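Local coordinates for protein Nrps/pks (PDB 4OPE) that probably serves as a ketosynthase domain of an AT-less type I polyketide synthase, extending an acyl chain by decarboxylative condensation during oxazolomycin biosynthesis, at residues A15-K20 and F98-W103; A109-A114 and A245-R250; S178-L183 and A359-V364. All coordinates share one frame; numbering follows the deposited sequence.

Contact 1 of 3, residues A15-K20 and F98-W103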
loop_
_atom_site.group_PDB
_atom_site.type_symbol
_atom_site.label_atom_id
_atom_site.label_comp_id
_atom_site.label_asym_id
_atom_site.label_seq_id
_atom_site.Cartn_x
_atom_site.Cartn_y
_atom_site.Cartn_z
ATOM N N ALA A 15 -18.762 -8.256 0.057
ATOM C CA ALA A 15 -18.622 -9.569 -0.513
ATOM C C ALA A 15 -17.338 -10.230 -0.038
ATOM O O ALA A 15 -16.405 -9.551 0.370
ATOM C CB ALA A 15 -18.649 -9.449 -2.018
ATOM N N GLY A 16 -17.295 -11.550 -0.060
ATOM C CA GLY A 16 -16.180 -12.295 0.503
ATOM C C GLY A 16 -16.240 -13.806 0.374
ATOM O O GLY A 16 -17.310 -14.376 0.267
ATOM N N ARG A 17 -15.081 -14.456 0.349
ATOM C CA ARG A 17 -14.994 -15.892 0.556
ATOM C C ARG A 17 -14.073 -16.131 1.706
ATOM O O ARG A 17 -13.020 -15.527 1.778
ATOM C CB ARG A 17 -14.396 -16.581 -0.643
ATOM C CG ARG A 17 -15.180 -16.345 -1.900
ATOM C CD ARG A 17 -14.386 -16.726 -3.130
ATOM N NE ARG A 17 -14.112 -18.159 -3.132
ATOM C CZ ARG A 17 -13.310 -18.757 -4.003
ATOM N NH1 ARG A 17 -12.704 -18.054 -4.946
ATOM N NH2 ARG A 17 -13.103 -20.061 -3.916
ATOM N N TYR A 18 -14.458 -17.047 2.571
ATOM C CA TYR A 18 -13.665 -17.426 3.723
ATOM C C TYR A 18 -13.698 -18.957 3.845
ATOM O O TYR A 18 -14.381 -19.626 3.054
ATOM C CB TYR A 18 -14.223 -16.711 4.947
ATOM C CG TYR A 18 -14.195 -15.220 4.750
ATOM C CD1 TYR A 18 -12.999 -14.524 4.761
ATOM C CD2 TYR A 18 -15.342 -14.507 4.498
ATOM C CE1 TYR A 18 -12.951 -13.159 4.561
ATOM C CE2 TYR A 18 -15.310 -13.128 4.292
ATOM C CZ TYR A 18 -14.101 -12.459 4.317
ATOM O OH TYR A 18 -14.053 -11.101 4.120
ATOM N N PRO A 19 -12.931 -19.525 4.793
ATOM C CA PRO A 19 -12.886 -20.955 4.924
ATOM C C PRO A 19 -14.269 -21.564 5.097
ATOM O O PRO A 19 -15.012 -21.149 5.998
ATOM C CB PRO A 19 -12.052 -21.142 6.164
ATOM C CG PRO A 19 -11.087 -20.032 6.077
ATOM C CD PRO A 19 -11.928 -18.885 5.645
ATOM N N LYS A 20 -14.595 -22.527 4.211
ATOM C CA LYS A 20 -15.860 -23.215 4.212
ATOM C C LYS A 20 -17.032 -22.289 3.906
ATOM O O LYS A 20 -18.182 -22.590 4.216
ATOM C CB LYS A 20 -16.051 -23.923 5.565
ATOM C CG LYS A 20 -14.968 -24.947 5.828
ATOM C CD LYS A 20 -15.415 -25.907 6.901
ATOM C CE LYS A 20 -14.381 -26.989 7.133
ATOM N NZ LYS A 20 -14.145 -27.813 5.910
ATOM N N PHE A 98 -9.628 -11.785 -6.189
ATOM C CA PHE A 98 -10.087 -10.463 -5.890
ATOM C C PHE A 98 -10.935 -9.846 -7.031
ATOM O O PHE A 98 -11.851 -9.067 -6.786
ATOM C CB PHE A 98 -8.909 -9.574 -5.544
ATOM C CG PHE A 98 -9.296 -8.305 -4.901
ATOM C CD1 PHE A 98 -9.956 -8.302 -3.691
ATOM C CD2 PHE A 98 -9.024 -7.126 -5.487
ATOM C CE1 PHE A 98 -10.343 -7.118 -3.077
ATOM C CE2 PHE A 98 -9.408 -5.929 -4.874
ATOM C CZ PHE A 98 -10.073 -5.934 -3.671
ATOM N N LEU A 99 -10.649 -10.219 -8.263
ATOM C CA LEU A 99 -11.460 -9.757 -9.360
ATOM C C LEU A 99 -12.884 -10.276 -9.239
ATOM O O LEU A 99 -13.864 -9.520 -9.369
ATOM C CB LEU A 99 -10.892 -10.227 -10.669
ATOM C CG LEU A 99 -9.907 -9.323 -11.354
ATOM C CD1 LEU A 99 -9.281 -10.154 -12.447
ATOM C CD2 LEU A 99 -10.574 -8.090 -11.941
ATOM N N GLN A 100 -13.018 -11.562 -8.957
ATOM C CA GLN A 100 -14.353 -12.104 -8.754
ATOM C C GLN A 100 -15.035 -11.474 -7.531
ATOM O O GLN A 100 -16.223 -11.164 -7.584
ATOM C CB GLN A 100 -14.322 -13.620 -8.703
ATOM C CG GLN A 100 -13.716 -14.222 -9.994
ATOM C CD GLN A 100 -13.610 -15.756 -9.950
ATOM O OE1 GLN A 100 -13.500 -16.316 -8.900
ATOM N NE2 GLN A 100 -13.593 -16.410 -11.095
ATOM N N THR A 101 -14.280 -11.236 -6.462
ATOM C CA THR A 101 -14.818 -10.592 -5.283
ATOM C C THR A 101 -15.361 -9.226 -5.615
ATOM O O THR A 101 -16.475 -8.878 -5.247
ATOM C CB THR A 101 -13.725 -10.475 -4.223
ATOM O OG1 THR A 101 -13.339 -11.799 -3.826
ATOM C CG2 THR A 101 -14.180 -9.665 -3.024
ATOM N N VAL A 102 -14.629 -8.443 -6.374
ATOM C CA VAL A 102 -15.144 -7.110 -6.703
ATOM C C VAL A 102 -16.406 -7.193 -7.526
ATOM O O VAL A 102 -17.363 -6.443 -7.295
ATOM C CB VAL A 102 -14.099 -6.223 -7.365
ATOM C CG1 VAL A 102 -14.707 -4.887 -7.744
ATOM C CG2 VAL A 102 -12.966 -6.006 -6.375
ATOM N N TRP A 103 -16.430 -8.125 -8.465
ATOM C CA TRP A 103 -17.649 -8.356 -9.240
ATOM C C TRP A 103 -18.812 -8.636 -8.285
ATOM O O TRP A 103 -19.891 -8.028 -8.415
ATOM C CB TRP A 103 -17.517 -9.528 -10.218
ATOM C CG TRP A 103 -18.717 -9.600 -11.098
ATOM C CD1 TRP A 103 -19.864 -10.313 -10.891
ATOM C CD2 TRP A 103 -18.907 -8.877 -12.323
ATOM N NE1 TRP A 103 -20.765 -10.090 -11.924
ATOM C CE2 TRP A 103 -20.211 -9.202 -12.807
ATOM C CE3 TRP A 103 -18.111 -7.992 -13.056
ATOM C CZ2 TRP A 103 -20.730 -8.652 -13.975
ATOM C CZ3 TRP A 103 -18.624 -7.453 -14.237
ATOM C CH2 TRP A 103 -19.916 -7.788 -14.684
#
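The hydroxyl OG1 of Thr101, a residue packed against Ala15, is gripped by two groups: it hydrogen-bonds to Ile97 O one turn back in its own helix and to Ser243 OG on strand 242-250. This is a helix covering a sheet strand in the thiolase fold of a ketosynthase, with helix 93-108 lying over strand 9-17. A torsion explains the division of labour at Thr101. With OG1 beside the backbone N (chi1 -64°), the hydroxyl turns back along the helix, and the methyl CG2 is set anti to that N and meets the strand at Ala15 O, 4.1 Å away. Ala15 answers from the other side of the same interface, its CB directed at the helix. The strand itself is anchored by backbone hydrogen bonds of Ala15 to Ala245 and of Arg17 to Ser243, so Ser243 holds Thr101 through its side chain and strand 9-17 through its backbone. Farther along, Arg17 runs alongside the helix, its NH2 hydrogen-bonded to Asp72 O, while NH1 stays 4.4 Å from Gln100 OE1, oblique to the guanidinium and too far for a bond. Closest of all, Ala15 CB rests 3.9 Å from Thr101 O.

Contact 2 of 3, residues A109-A114 and A245-R250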
loop_
_atom_site.group_PDB
_atom_site.type_symbol
_atom_site.label_atom_id
_atom_site.label_comp_id
_atom_site.label_asym_id
_atom_site.label_seq_id
_atom_site.Cartn_x
_atom_site.Cartn_y
_atom_site.Cartn_z
ATOM N N ALA A 109 -23.993 -4.633 -3.672
ATOM C CA ALA A 109 -24.418 -3.266 -3.579
ATOM C C ALA A 109 -25.574 -2.885 -4.506
ATOM O O ALA A 109 -25.975 -1.728 -4.454
ATOM C CB ALA A 109 -23.237 -2.350 -3.881
ATOM N N GLY A 110 -26.068 -3.784 -5.379
ATOM C CA GLY A 110 -27.060 -3.395 -6.386
ATOM C C GLY A 110 -26.629 -2.373 -7.469
ATOM O O GLY A 110 -27.378 -1.499 -7.883
ATOM N N THR A 111 -25.438 -2.558 -7.990
ATOM C CA THR A 111 -24.904 -1.631 -8.932
ATOM C C THR A 111 -24.088 -2.373 -9.981
ATOM O O THR A 111 -24.176 -3.588 -10.061
ATOM C CB THR A 111 -24.062 -0.553 -8.218
ATOM O OG1 THR A 111 -23.869 0.550 -9.106
ATOM C CG2 THR A 111 -22.722 -1.087 -7.812
ATOM N N SER A 112 -23.310 -1.623 -10.757
ATOM C CA SER A 112 -22.589 -2.143 -11.908
ATOM C C SER A 112 -21.506 -1.171 -12.361
ATOM O O SER A 112 -21.545 0.019 -12.014
ATOM C CB SER A 112 -23.574 -2.306 -13.077
ATOM O OG SER A 112 -24.223 -1.061 -13.334
ATOM N N ARG A 113 -20.554 -1.684 -13.141
ATOM C CA ARG A 113 -19.581 -0.844 -13.839
ATOM C C ARG A 113 -20.233 0.385 -14.434
ATOM O O ARG A 113 -19.798 1.538 -14.194
ATOM C CB ARG A 113 -18.965 -1.606 -14.989
ATOM C CG ARG A 113 -18.052 -2.692 -14.502
ATOM C CD ARG A 113 -17.221 -3.377 -15.585
ATOM N NE ARG A 113 -18.015 -4.234 -16.442
ATOM C CZ ARG A 113 -17.515 -4.937 -17.442
ATOM N NH1 ARG A 113 -16.236 -4.894 -17.710
ATOM N NH2 ARG A 113 -18.297 -5.701 -18.146
ATOM N N ALA A 114 -21.271 0.138 -15.236
ATOM C CA ALA A 114 -21.965 1.228 -15.953
ATOM C C ALA A 114 -22.672 2.220 -15.037
ATOM O O ALA A 114 -22.619 3.390 -15.267
ATOM C CB ALA A 114 -22.935 0.674 -16.986
ATOM N N ALA A 245 -14.264 -7.520 0.266
ATOM C CA ALA A 245 -14.306 -6.125 -0.100
ATOM C C ALA A 245 -15.632 -5.508 0.304
ATOM O O ALA A 245 -16.660 -6.184 0.338
ATOM C CB ALA A 245 -14.104 -6.003 -1.597
ATOM N N VAL A 246 -15.583 -4.218 0.600
ATOM C CA VAL A 246 -16.755 -3.452 0.861
ATOM C C VAL A 246 -16.772 -2.289 -0.114
ATOM O O VAL A 246 -15.731 -1.887 -0.684
ATOM C CB VAL A 246 -16.745 -2.886 2.294
ATOM C CG1 VAL A 246 -16.830 -3.996 3.321
ATOM C CG2 VAL A 246 -15.512 -2.051 2.566
ATOM N N LEU A 247 -17.948 -1.697 -0.283
ATOM C CA LEU A 247 -18.095 -0.562 -1.226
ATOM C C LEU A 247 -18.547 0.635 -0.447
ATOM O O LEU A 247 -19.514 0.554 0.307
ATOM C CB LEU A 247 -19.091 -0.884 -2.354
ATOM C CG LEU A 247 -19.149 0.186 -3.473
ATOM C CD1 LEU A 247 -17.883 0.224 -4.270
ATOM C CD2 LEU A 247 -20.266 -0.096 -4.428
ATOM N N LEU A 248 -17.834 1.735 -0.641
ATOM C CA LEU A 248 -17.986 2.931 0.181
ATOM C C LEU A 248 -18.503 4.142 -0.603
ATOM O O LEU A 248 -18.263 4.272 -1.806
ATOM C CB LEU A 248 -16.645 3.263 0.807
ATOM C CG LEU A 248 -16.010 2.135 1.628
ATOM C CD1 LEU A 248 -14.513 2.357 1.784
ATOM C CD2 LEU A 248 -16.667 2.050 2.992
ATOM N N LYS A 249 -19.203 5.019 0.101
ATOM C CA LYS A 249 -19.990 6.108 -0.503
ATOM C C LYS A 249 -20.247 7.167 0.568
ATOM O O LYS A 249 -20.340 6.823 1.740
ATOM C CB LYS A 249 -21.358 5.563 -0.900
ATOM C CG LYS A 249 -21.868 5.857 -2.293
ATOM C CD LYS A 249 -22.704 4.694 -2.776
ATOM C CE LYS A 249 -23.071 4.795 -4.257
ATOM N NZ LYS A 249 -23.166 3.426 -4.875
ATOM N N ARG A 250 -20.399 8.428 0.179
ATOM C CA ARG A 250 -20.979 9.434 1.072
ATOM C C ARG A 250 -22.426 9.117 1.373
ATOM O O ARG A 250 -23.158 8.695 0.465
ATOM C CB ARG A 250 -20.923 10.809 0.449
ATOM C CG ARG A 250 -19.549 11.407 0.496
ATOM C CD ARG A 250 -19.597 12.813 -0.007
ATOM N NE ARG A 250 -18.284 13.388 -0.272
ATOM C CZ ARG A 250 -17.487 13.905 0.660
ATOM N NH1 ARG A 250 -17.832 13.882 1.957
ATOM N NH2 ARG A 250 -16.324 14.437 0.287
HETATM O O HOH W 1 -24.699 0.816 -4.540
#
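Leu247 projects from strand 242-250 into the turn that follows helix 93-108, and a single methyl, CD2, does the touching. Its CG lies anti to the backbone N (chi1 -172°), which carries the side chain well out from the strand. The second torsion, 68°, then turns CD1 back to one side and leaves CD2 anti to CA, at the far end of the extended chain, so that CD2 is the branch facing Ala109 and Thr111. The nearer of these is Ala109, whose CB lies 3.8 Å from Leu247 CD2 in a plain apolar contact. Thr111 contributes a methyl as well: CG2 sits 4.3 Å from Leu247 CD2. Here the hydroxyl OG1 is placed opposite the backbone N (chi1 -164°), which swings CG2 between the N and carbonyl arms and turns it to the leucine.

Between these two methyl-bearing residues the chain leaves its helix at Gly110, whose positive phi belongs to a Schellman motif. This reversal brings Thr111 round beside Ala109, so that residues on both sides of a helix end address one leucine methyl.

A polar link runs alongside. A water donates to Ala109 O at 2.8 Å and accepts from Lys249 NZ at 3.0 Å, joining the helix end to the long lysine side chain two residues along the strand. Lys249 NZ also forms a long, weak ion pair with Asp259.

The packing belongs to the thiolase-type core, where Leu247 bonds through its backbone to strand 9-17, and its side chain also meets Val12 there, Val197 and Val199 on strand 197-204, and Leu105 of helix 93-108, while Thr111 leans on Leu106 of that helix.

Contact 3 of 3, residues S178-L183 and A359-V364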
loop_
_atom_site.group_PDB
_atom_site.type_symbol
_atom_site.label_atom_id
_atom_site.label_comp_id
_atom_site.label_asym_id
_atom_site.label_seq_id
_atom_site.Cartn_x
_atom_site.Cartn_y
_atom_site.Cartn_z
ATOM N N SER A 178 -3.834 -4.839 7.192
ATOM C CA SER A 178 -3.948 -4.332 5.852
ATOM C C SER A 178 -5.366 -3.971 5.388
ATOM O O SER A 178 -5.593 -2.872 4.874
ATOM C CB SER A 178 -3.311 -5.356 4.919
ATOM O OG SER A 178 -1.907 -5.334 5.079
ATOM N N SER A 179 -6.317 -4.869 5.568
ATOM C CA SER A 179 -7.706 -4.572 5.202
ATOM C C SER A 179 -8.281 -3.319 5.836
ATOM O O SER A 179 -8.988 -2.560 5.165
ATOM C CB SER A 179 -8.626 -5.736 5.572
ATOM O OG SER A 179 -8.362 -6.872 4.730
ATOM N N LEU A 180 -8.046 -3.115 7.132
ATOM C CA LEU A 180 -8.542 -1.904 7.789
ATOM C C LEU A 180 -7.688 -0.715 7.424
ATOM O O LEU A 180 -8.155 0.401 7.411
ATOM C CB LEU A 180 -8.604 -2.053 9.295
ATOM C CG LEU A 180 -9.434 -3.213 9.811
ATOM C CD1 LEU A 180 -9.645 -3.058 11.306
ATOM C CD2 LEU A 180 -10.789 -3.354 9.133
ATOM N N THR A 181 -6.419 -0.921 7.143
ATOM C CA THR A 181 -5.636 0.208 6.698
ATOM C C THR A 181 -6.234 0.717 5.371
ATOM O O THR A 181 -6.351 1.933 5.145
ATOM C CB THR A 181 -4.170 -0.166 6.501
ATOM O OG1 THR A 181 -3.572 -0.419 7.760
ATOM C CG2 THR A 181 -3.456 0.960 5.941
ATOM N N ALA A 182 -6.611 -0.225 4.505
ATOM C CA ALA A 182 -7.207 0.137 3.260
ATOM C C ALA A 182 -8.570 0.834 3.466
ATOM O O ALA A 182 -8.874 1.877 2.837
ATOM C CB ALA A 182 -7.335 -1.098 2.381
ATOM N N LEU A 183 -9.395 0.283 4.340
ATOM C CA LEU A 183 -10.632 0.946 4.650
ATOM C C LEU A 183 -10.367 2.374 5.019
ATOM O O LEU A 183 -11.134 3.248 4.647
ATOM C CB LEU A 183 -11.369 0.283 5.813
ATOM C CG LEU A 183 -12.706 0.908 6.197
ATOM C CD1 LEU A 183 -13.701 0.911 5.079
ATOM C CD2 LEU A 183 -13.282 0.081 7.305
ATOM N N ALA A 359 -12.634 -10.215 7.123
ATOM C CA ALA A 359 -13.437 -11.237 7.842
ATOM C C ALA A 359 -14.101 -10.594 9.048
ATOM O O ALA A 359 -15.280 -10.837 9.341
ATOM C CB ALA A 359 -12.568 -12.406 8.302
ATOM N N ALA A 360 -13.331 -9.763 9.748
ATOM C CA ALA A 360 -13.772 -9.212 11.012
ATOM C C ALA A 360 -14.946 -8.243 10.740
ATOM O O ALA A 360 -16.004 -8.273 11.386
ATOM C CB ALA A 360 -12.619 -8.502 11.694
ATOM N N LEU A 361 -14.726 -7.391 9.752
ATOM C CA LEU A 361 -15.646 -6.356 9.401
ATOM C C LEU A 361 -16.921 -6.957 8.862
ATOM O O LEU A 361 -18.013 -6.492 9.154
ATOM C CB LEU A 361 -14.948 -5.574 8.355
ATOM C CG LEU A 361 -15.571 -4.447 7.621
ATOM C CD1 LEU A 361 -16.062 -3.495 8.668
ATOM C CD2 LEU A 361 -14.462 -3.796 6.804
ATOM N N THR A 362 -16.784 -8.005 8.059
ATOM C CA THR A 362 -17.914 -8.671 7.472
ATOM C C THR A 362 -18.732 -9.318 8.564
ATOM O O THR A 362 -19.968 -9.237 8.589
ATOM C CB THR A 362 -17.458 -9.709 6.449
ATOM O OG1 THR A 362 -16.746 -9.057 5.400
ATOM C CG2 THR A 362 -18.622 -10.432 5.819
ATOM N N LYS A 363 -18.055 -9.929 9.518
ATOM C CA LYS A 363 -18.771 -10.519 10.642
ATOM C C LYS A 363 -19.619 -9.498 11.356
ATOM O O LYS A 363 -20.708 -9.786 11.723
ATOM C CB LYS A 363 -17.801 -11.120 11.612
ATOM C CG LYS A 363 -18.472 -11.824 12.756
ATOM C CD LYS A 363 -17.617 -11.605 13.987
ATOM C CE LYS A 363 -17.798 -12.714 14.984
ATOM N NZ LYS A 363 -17.086 -12.357 16.249
ATOM N N VAL A 364 -19.127 -8.298 11.559
ATOM C CA VAL A 364 -19.928 -7.267 12.212
ATOM C C VAL A 364 -21.130 -6.822 11.351
ATOM O O VAL A 364 -22.268 -6.696 11.833
ATOM C CB VAL A 364 -19.051 -6.065 12.527
ATOM C CG1 VAL A 364 -19.883 -4.871 12.988
ATOM C CG2 VAL A 364 -18.060 -6.473 13.591
#
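Leu361 sets its CD2 methyl against those of Leu180 and Leu183, two leucines on neighbouring turns of the facing helix. The closer partner is Leu183, CD2 to Leu361 CD2 at 4.1 Å; the two side chains cross obliquely and meet through those methyls alone. Beside it, Leu180 CD2 comes within 4.4 Å of Leu361 CD2. The two leucines of helix 178-192 are themselves near one another, with Leu180 CD2 4.6 Å from Leu183 CD2, so the three methyls form a compact triangle.

Torsions settle which branch takes part. Leu361 and Leu183 share one shape, CG anti to the backbone N (chi1 175° in Leu361), so each extends straight off its helix with CD2 continuing that line. Leu180 differs: CG lies beside the backbone N (chi1 -57°), and although its CB leaves the helix at a slant to the partner, the CD2 branch bends in to touch.

Both segments are buried, consistent with the central helical layer of the five-layered alpha/beta/alpha/beta/alpha thiolase fold. In ketosynthases a helix such as 178-192 starts just after the nucleophilic cysteine. The leucines also lie against a strand: Leu180 and Leu183 against Val431, and Leu361 against Leu433, both on strand 427-434. Nearer the start of the helix, Ser179 OG hydrogen-bonds Ser354 O, a polar tie to the segment leading into helix 356-370. On another face of helix 178-192, Thr181 packs on Ile170 of the second subunit.

How the contacts relate
From the N terminus, contact 1 closes first: strand 9-17 is met by helix 93-108 after a 77-residue excursion. The chain then turns out of that helix into contact 2, which spans 130 residues before strand 242-250 returns to it. Contact 3 opens inside that span, at helix 178-192, and closes beyond it at helix 356-370; contacts 2 and 3 therefore cross, while contact 1 stands in series before both. Strands 9-17 and 242-250 are neighbours in one sheet, joining contacts 1 and 2; Val246 packs on Leu361 and Leu183 of contact 3, and Leu248 on Leu183. Tyr18, following strand 9-17, reaches Ala359 and Thr362, tying helix 356-370 to contact 1.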